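Local coordinates for protein NAD(P)H dehydrogenase (quinone) (PDB 1YDG) that catalyses the two-electron reduction of quinones to quinols by NADH or NADPH, using one bound FMN per monomer of a homotetramer, at residues B[91-94]-B[95-99]. Sequence-based numbering, arbitrary orientation.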
# COMPACT_ATOMS: atom_id res chain seq x y z
N GLY B 91 2.39 1.80 11.23
CA GLY B 91 2.52 1.38 9.83
C GLY B 91 2.85 2.47 8.83
O GLY B 91 2.82 2.22 7.62
N GLY B 92 3.17 3.67 9.34
CA GLY B 92 3.68 4.77 8.53
C GLY B 92 4.99 5.27 9.12
O GLY B 92 5.48 4.76 10.13
N ALA B 93 5.60 6.25 8.47
CA ALA B 93 6.80 6.84 9.03
C ALA B 93 6.42 7.76 10.20
O ALA B 93 5.29 8.17 10.35
CB ALA B 93 7.56 7.59 7.95
N THR B 94 7.40 8.09 11.04
CA THR B 94 7.18 9.05 12.10
C THR B 94 6.81 10.42 11.55
O THR B 94 7.25 10.81 10.47
CB THR B 94 8.44 9.24 12.95
OG1 THR B 94 9.52 9.69 12.11
CG2 THR B 94 8.82 7.94 13.66
N SER B 95 6.06 11.18 12.33
CA SER B 95 5.77 12.57 11.98
C SER B 95 7.06 13.38 11.78
O SER B 95 7.10 14.28 10.96
CB SER B 95 4.89 13.25 13.04
OG SER B 95 5.51 13.24 14.31
N GLN B 96 8.13 13.01 12.49
CA GLN B 96 9.38 13.75 12.39
C GLN B 96 9.96 13.58 10.98
O GLN B 96 10.40 14.55 10.35
CB GLN B 96 10.38 13.28 13.47
CG GLN B 96 9.99 13.66 14.91
CD GLN B 96 9.24 12.56 15.67
OE1 GLN B 96 8.55 11.72 15.07
NE2 GLN B 96 9.38 12.55 17.00
N MET B 97 9.92 12.35 10.46
CA MET B 97 10.36 12.09 9.12
C MET B 97 9.42 12.77 8.13
O MET B 97 9.88 13.45 7.21
CB MET B 97 10.44 10.59 8.86
CG MET B 97 10.75 10.19 7.40
SD MET B 97 12.33 10.74 6.76
CE MET B 97 13.53 9.60 7.43
N ARG B 98 8.11 12.63 8.31
CA ARG B 98 7.17 13.33 7.42
C ARG B 98 7.36 14.85 7.47
O ARG B 98 7.20 15.51 6.46
CB ARG B 98 5.72 13.00 7.73
CG ARG B 98 5.33 11.52 7.60
CD ARG B 98 5.74 10.85 6.31
NE ARG B 98 5.23 11.54 5.11
CZ ARG B 98 5.23 11.02 3.88
NH1 ARG B 98 5.66 9.78 3.66
NH2 ARG B 98 4.76 11.74 2.87
N ALA B 99 7.66 15.41 8.64
CA ALA B 99 7.91 16.86 8.73
C ALA B 99 9.06 17.26 7.85
O ALA B 99 8.98 18.28 7.17
CB ALA B 99 8.17 17.27 10.16
O HOH W 1 5.22 7.32 5.65
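With chi1 at 59°, T94 tucks OG1 between its own backbone N and carbonyl carbon, where it meets the first turn of helix 95-102 and accepts from the backbone N-H of M97 (OG1 to N 3.2 Å, N-H...O 160°). One residue earlier in that turn, Q96, bent at chi2, swings its amide back, laying OE1 against T94 CB at 3.3 Å, while NE2 bonds to E45. The carbonyl O of T94 takes the first i to i+4 bond of the helix, an almost straight one from R98 N (3.0 Å, 175°). A93 CB packs against M97 CG at 4.2 Å and R98 CD at 4.1 Å. The R98 chain, bent at chi2 and chi3, passes A93 CB with its CD, and its NH1 reaches a water that also accepts from A93 N (3.2 Å from NH1 and 3.0 Å from A93 N to the water O), besides bonding to T141. A valine in place of T94 would probably leave the M97 N-H without its side-chain acceptor, while the backbone bond from R98 N could remain. The S95 N-H is taken by D102 of the second subunit, tying the helix start to that neighbouring subunit of the homotetramer. The arrangement is an N-cap, here joining short strand 92-93 to helix 95-102 in the flavodoxin-like fold, just after the FMN-binding residues T88, R89 and F90.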